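Long-range contact in alpha-catenin-like protein hmp-1 (Caenorhabditis elegans, PDB 5H5M), which links the cadherin-catenin complex of adherens junctions to actin filaments and is required for cell migration and shape change during embryonic body enclosure and elongation: residues N68-Y80 with D92-T104. Sequence-based numbering, arbitrary orientation.
Sequences NLRQALQELLTEY and DIPLGIAEVHKRT
In the M domain of this alpha-catenin, Leu76 of helix 56-80 and Val100 of helix 92-122 interlock as knobs in holes within an antiparallel helical hairpin, the segment axes 8.7 Å apart at 166°. Leu76 enters a hole formed by Ile93, Gly96, Ile97 and Val100; with CG anti to the backbone N (chi1 173°), its CD1 lies 3.8 Å from Ile97 CG1 while CD2 turns to Val100. Reciprocally, Val100 sits among Leu69, Ala72, Leu73 and Leu76, its CG2 pressed to within 3.4 Å of Ala72 O. Ile93 CG2 forms a CH-pi contact over one face of Tyr80, 4.2 Å from the ring centroid, and the Tyr80 hydroxyl is hydrogen-bonded to Ile18 O. At the polar margin, Arg103 lays CD 3.7 Å from Asn68 CB, its guanidinium held by NE and NH2 gripping the single atom Glu99 OE2. Were Arg103 an alanine, Glu99 would probably lose this two-nitrogen grip, and Asn68 CB and Ala72 CB their aliphatic cover. One water joins Ala72 O to Gly96 O; another bridges the like-charged Glu79 and Asp92. Phe14 of helix 6-17 touches both Leu69 and Val100, adding to the apolar core, as expected of the helical bundles of the vinculin/alpha-catenin family.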
loop_
_atom_site.group_PDB
_atom_site.type_symbol
_atom_site.label_atom_id
_atom_site.label_comp_id
_atom_site.label_asym_id
_atom_site.label_seq_id
_atom_site.Cartn_x
_atom_site.Cartn_y
_atom_site.Cartn_z
ATOM N N ASN A 68 11.266 -22.246 -1.247
ATOM C CA ASN A 68 12.597 -22.138 -1.830
ATOM C C ASN A 68 13.650 -21.841 -0.766
ATOM O O ASN A 68 14.759 -22.374 -0.809
ATOM C CB ASN A 68 12.628 -21.058 -2.915
ATOM C CG ASN A 68 11.706 -21.372 -4.086
ATOM O OD1 ASN A 68 11.351 -22.528 -4.325
ATOM N ND2 ASN A 68 11.323 -20.339 -4.829
ATOM N N LEU A 69 13.292 -20.988 0.190
ATOM C CA LEU A 69 14.186 -20.646 1.289
ATOM C C LEU A 69 14.490 -21.866 2.162
ATOM O O LEU A 69 15.633 -22.069 2.574
ATOM C CB LEU A 69 13.585 -19.526 2.137
ATOM C CG LEU A 69 14.416 -19.045 3.327
ATOM C CD1 LEU A 69 15.837 -18.705 2.899
ATOM C CD2 LEU A 69 13.749 -17.843 3.982
ATOM N N ARG A 70 13.468 -22.671 2.442
ATOM C CA ARG A 70 13.657 -23.910 3.196
ATOM C C ARG A 70 14.632 -24.836 2.486
ATOM O O ARG A 70 15.574 -25.349 3.092
ATOM C CB ARG A 70 12.327 -24.636 3.408
ATOM C CG ARG A 70 11.479 -24.086 4.536
ATOM C CD ARG A 70 10.139 -24.803 4.606
ATOM N NE ARG A 70 9.355 -24.383 5.764
ATOM C CZ ARG A 70 8.039 -24.538 5.866
ATOM N NH1 ARG A 70 7.358 -25.096 4.875
ATOM N NH2 ARG A 70 7.403 -24.126 6.955
ATOM N N GLN A 71 14.389 -25.044 1.195
ATOM C CA GLN A 71 15.218 -25.916 0.374
ATOM C C GLN A 71 16.656 -25.415 0.307
ATOM O O GLN A 71 17.601 -26.191 0.465
ATOM C CB GLN A 71 14.633 -26.027 -1.034
ATOM C CG GLN A 71 15.437 -26.897 -1.983
ATOM C CD GLN A 71 14.956 -26.781 -3.417
ATOM O OE1 GLN A 71 13.934 -26.151 -3.693
ATOM N NE2 GLN A 71 15.694 -27.386 -4.340
ATOM N N ALA A 72 16.813 -24.115 0.077
ATOM C CA ALA A 72 18.135 -23.506 -0.006
ATOM C C ALA A 72 18.899 -23.656 1.304
ATOM O O ALA A 72 20.116 -23.826 1.297
ATOM C CB ALA A 72 18.022 -22.032 -0.388
ATOM N N LEU A 73 18.188 -23.596 2.425
ATOM C CA LEU A 73 18.833 -23.734 3.725
ATOM C C LEU A 73 19.305 -25.166 3.942
ATOM O O LEU A 73 20.398 -25.394 4.458
ATOM C CB LEU A 73 17.895 -23.317 4.861
ATOM C CG LEU A 73 18.512 -23.518 6.252
ATOM C CD1 LEU A 73 19.773 -22.670 6.414
ATOM C CD2 LEU A 73 17.518 -23.223 7.364
ATOM N N GLN A 74 18.476 -26.127 3.544
ATOM C CA GLN A 74 18.819 -27.537 3.687
ATOM C C GLN A 74 20.077 -27.895 2.900
ATOM O O GLN A 74 20.928 -28.636 3.391
ATOM C CB GLN A 74 17.652 -28.426 3.242
ATOM C CG GLN A 74 16.475 -28.425 4.208
ATOM C CD GLN A 74 16.878 -28.844 5.612
ATOM O OE1 GLN A 74 17.494 -29.894 5.809
ATOM N NE2 GLN A 74 16.543 -28.015 6.596
ATOM N N GLU A 75 20.190 -27.365 1.685
ATOM C CA GLU A 75 21.355 -27.628 0.842
ATOM C C GLU A 75 22.617 -27.040 1.457
ATOM O O GLU A 75 23.667 -27.685 1.459
ATOM C CB GLU A 75 21.145 -27.072 -0.568
ATOM C CG GLU A 75 20.023 -27.758 -1.336
ATOM C CD GLU A 75 19.706 -27.074 -2.653
ATOM O OE1 GLU A 75 20.352 -26.052 -2.968
ATOM O OE2 GLU A 75 18.806 -27.559 -3.370
ATOM N N LEU A 76 22.509 -25.820 1.979
ATOM C CA LEU A 76 23.628 -25.169 2.654
ATOM C C LEU A 76 24.086 -25.972 3.869
ATOM O O LEU A 76 25.285 -26.168 4.074
ATOM C CB LEU A 76 23.254 -23.746 3.076
ATOM C CG LEU A 76 24.272 -22.984 3.937
ATOM C CD1 LEU A 76 25.619 -22.861 3.236
ATOM C CD2 LEU A 76 23.738 -21.603 4.315
ATOM N N LEU A 77 23.129 -26.435 4.669
ATOM C CA LEU A 77 23.435 -27.229 5.859
ATOM C C LEU A 77 24.098 -28.547 5.479
ATOM O O LEU A 77 24.954 -29.053 6.208
ATOM C CB LEU A 77 22.168 -27.498 6.676
ATOM C CG LEU A 77 21.497 -26.288 7.333
ATOM C CD1 LEU A 77 20.226 -26.703 8.064
ATOM C CD2 LEU A 77 22.462 -25.586 8.277
ATOM N N THR A 78 23.697 -29.099 4.338
ATOM C CA THR A 78 24.302 -30.324 3.826
ATOM C C THR A 78 25.772 -30.083 3.483
ATOM O O THR A 78 26.621 -30.940 3.727
ATOM C CB THR A 78 23.556 -30.852 2.578
ATOM O OG1 THR A 78 22.200 -31.156 2.924
ATOM C CG2 THR A 78 24.219 -32.107 2.040
ATOM N N GLU A 79 26.067 -28.906 2.934
ATOM C CA GLU A 79 27.435 -28.555 2.567
ATOM C C GLU A 79 28.294 -28.236 3.789
ATOM O O GLU A 79 29.478 -28.577 3.824
ATOM C CB GLU A 79 27.450 -27.370 1.599
ATOM C CG GLU A 79 26.802 -27.642 0.243
ATOM C CD GLU A 79 27.590 -28.615 -0.621
ATOM O OE1 GLU A 79 28.680 -29.061 -0.202
ATOM O OE2 GLU A 79 27.119 -28.928 -1.736
ATOM N N TYR A 80 27.703 -27.584 4.788
ATOM C CA TYR A 80 28.409 -27.321 6.040
ATOM C C TYR A 80 28.852 -28.620 6.709
ATOM O O TYR A 80 29.900 -28.677 7.348
ATOM C CB TYR A 80 27.533 -26.523 7.008
ATOM C CG TYR A 80 27.709 -25.020 6.933
ATOM C CD1 TYR A 80 28.933 -24.430 7.221
ATOM C CD2 TYR A 80 26.643 -24.191 6.606
ATOM C CE1 TYR A 80 29.098 -23.058 7.165
ATOM C CE2 TYR A 80 26.797 -22.817 6.549
ATOM C CZ TYR A 80 28.026 -22.256 6.830
ATOM O OH TYR A 80 28.185 -20.892 6.774
ATOM N N ASP A 92 32.126 -24.683 -2.096
ATOM C CA ASP A 92 30.715 -25.016 -2.262
ATOM C C ASP A 92 29.828 -24.345 -1.224
ATOM O O ASP A 92 28.665 -24.043 -1.493
ATOM C CB ASP A 92 30.530 -26.528 -2.208
ATOM C CG ASP A 92 31.117 -27.220 -3.416
ATOM O OD1 ASP A 92 31.071 -26.627 -4.515
ATOM O OD2 ASP A 92 31.627 -28.350 -3.268
ATOM N N ILE A 93 30.375 -24.119 -0.035
ATOM C CA ILE A 93 29.633 -23.429 1.014
ATOM C C ILE A 93 29.272 -21.982 0.631
ATOM O O ILE A 93 28.115 -21.591 0.791
ATOM C CB ILE A 93 30.410 -23.450 2.354
ATOM C CG1 ILE A 93 30.366 -24.858 2.954
ATOM C CG2 ILE A 93 29.837 -22.428 3.335
ATOM C CD1 ILE A 93 31.065 -24.987 4.290
ATOM N N PRO A 94 30.239 -21.185 0.112
ATOM C CA PRO A 94 29.843 -19.816 -0.253
ATOM C C PRO A 94 28.780 -19.764 -1.350
ATOM O O PRO A 94 27.959 -18.845 -1.353
ATOM C CB PRO A 94 31.157 -19.182 -0.736
ATOM C CG PRO A 94 32.050 -20.327 -1.065
ATOM C CD PRO A 94 31.684 -21.398 -0.091
ATOM N N LEU A 95 28.794 -20.735 -2.258
ATOM C CA LEU A 95 27.754 -20.842 -3.277
ATOM C C LEU A 95 26.396 -21.101 -2.635
ATOM O O LEU A 95 25.378 -20.557 -3.069
ATOM C CB LEU A 95 28.082 -21.951 -4.276
ATOM C CG LEU A 95 29.190 -21.656 -5.287
ATOM C CD1 LEU A 95 29.640 -22.937 -5.981
ATOM C CD2 LEU A 95 28.715 -20.630 -6.307
ATOM N N GLY A 96 26.392 -21.934 -1.598
ATOM C CA GLY A 96 25.178 -22.245 -0.866
ATOM C C GLY A 96 24.655 -21.038 -0.113
ATOM O O GLY A 96 23.447 -20.792 -0.077
ATOM N N ILE A 97 25.572 -20.287 0.490
ATOM C CA ILE A 97 25.232 -19.056 1.194
ATOM C C ILE A 97 24.611 -18.041 0.239
ATOM O O ILE A 97 23.631 -17.377 0.575
ATOM C CB ILE A 97 26.473 -18.435 1.872
ATOM C CG1 ILE A 97 26.951 -19.325 3.022
ATOM C CG2 ILE A 97 26.173 -17.027 2.376
ATOM C CD1 ILE A 97 28.251 -18.869 3.652
ATOM N N ALA A 98 25.181 -17.937 -0.958
ATOM C CA ALA A 98 24.676 -17.014 -1.970
ATOM C C ALA A 98 23.260 -17.383 -2.408
ATOM O O ALA A 98 22.427 -16.507 -2.652
ATOM C CB ALA A 98 25.610 -16.982 -3.171
ATOM N N GLU A 99 22.993 -18.682 -2.504
ATOM C CA GLU A 99 21.678 -19.169 -2.900
ATOM C C GLU A 99 20.616 -18.795 -1.867
ATOM O O GLU A 99 19.513 -18.377 -2.220
ATOM C CB GLU A 99 21.708 -20.686 -3.102
ATOM C CG GLU A 99 20.372 -21.300 -3.511
ATOM C CD GLU A 99 19.954 -20.933 -4.925
ATOM O OE1 GLU A 99 20.776 -20.357 -5.670
ATOM O OE2 GLU A 99 18.797 -21.227 -5.293
ATOM N N VAL A 100 20.955 -18.947 -0.591
ATOM C CA VAL A 100 20.039 -18.595 0.485
ATOM C C VAL A 100 19.772 -17.092 0.494
ATOM O O VAL A 100 18.623 -16.661 0.620
ATOM C CB VAL A 100 20.583 -19.023 1.863
ATOM C CG1 VAL A 100 19.610 -18.626 2.961
ATOM C CG2 VAL A 100 20.831 -20.522 1.893
ATOM N N HIS A 101 20.838 -16.305 0.352
ATOM C CA HIS A 101 20.729 -14.847 0.323
ATOM C C HIS A 101 19.830 -14.371 -0.809
ATOM O O HIS A 101 19.089 -13.402 -0.653
ATOM C CB HIS A 101 22.111 -14.197 0.188
ATOM C CG HIS A 101 22.858 -14.088 1.481
ATOM N ND1 HIS A 101 24.215 -13.843 1.538
ATOM C CD2 HIS A 101 22.441 -14.182 2.765
ATOM C CE1 HIS A 101 24.599 -13.796 2.800
ATOM N NE2 HIS A 101 23.542 -13.999 3.566
ATOM N N LYS A 102 19.897 -15.055 -1.948
ATOM C CA LYS A 102 19.066 -14.696 -3.091
ATOM C C LYS A 102 17.586 -14.986 -2.827
ATOM O O LYS A 102 16.715 -14.208 -3.218
ATOM C CB LYS A 102 19.528 -15.436 -4.347
ATOM C CG LYS A 102 19.077 -14.774 -5.639
ATOM C CD LYS A 102 18.348 -15.753 -6.543
ATOM C CE LYS A 102 19.230 -16.938 -6.903
ATOM N NZ LYS A 102 18.514 -17.908 -7.778
ATOM N N ARG A 103 17.305 -16.106 -2.166
ATOM C CA ARG A 103 15.930 -16.457 -1.819
ATOM C C ARG A 103 15.397 -15.516 -0.745
ATOM O O ARG A 103 14.250 -15.075 -0.808
ATOM C CB ARG A 103 15.839 -17.908 -1.341
ATOM C CG ARG A 103 16.360 -18.919 -2.342
ATOM C CD ARG A 103 15.548 -18.903 -3.627
ATOM N NE ARG A 103 16.173 -19.717 -4.665
ATOM C CZ ARG A 103 15.612 -20.007 -5.833
ATOM N NH1 ARG A 103 14.400 -19.553 -6.123
ATOM N NH2 ARG A 103 16.263 -20.756 -6.714
ATOM N N THR A 104 16.239 -15.209 0.236
ATOM C CA THR A 104 15.878 -14.276 1.296
ATOM C C THR A 104 15.583 -12.885 0.733
ATOM O O THR A 104 14.616 -12.237 1.134
ATOM C CB THR A 104 16.993 -14.167 2.356
ATOM O OG1 THR A 104 17.312 -15.471 2.855
ATOM C CG2 THR A 104 16.543 -13.296 3.507
HETATM O O HOH W 1 21.896 -23.283 -0.688
HETATM O O HOH W 2 30.614 -30.367 -1.814
#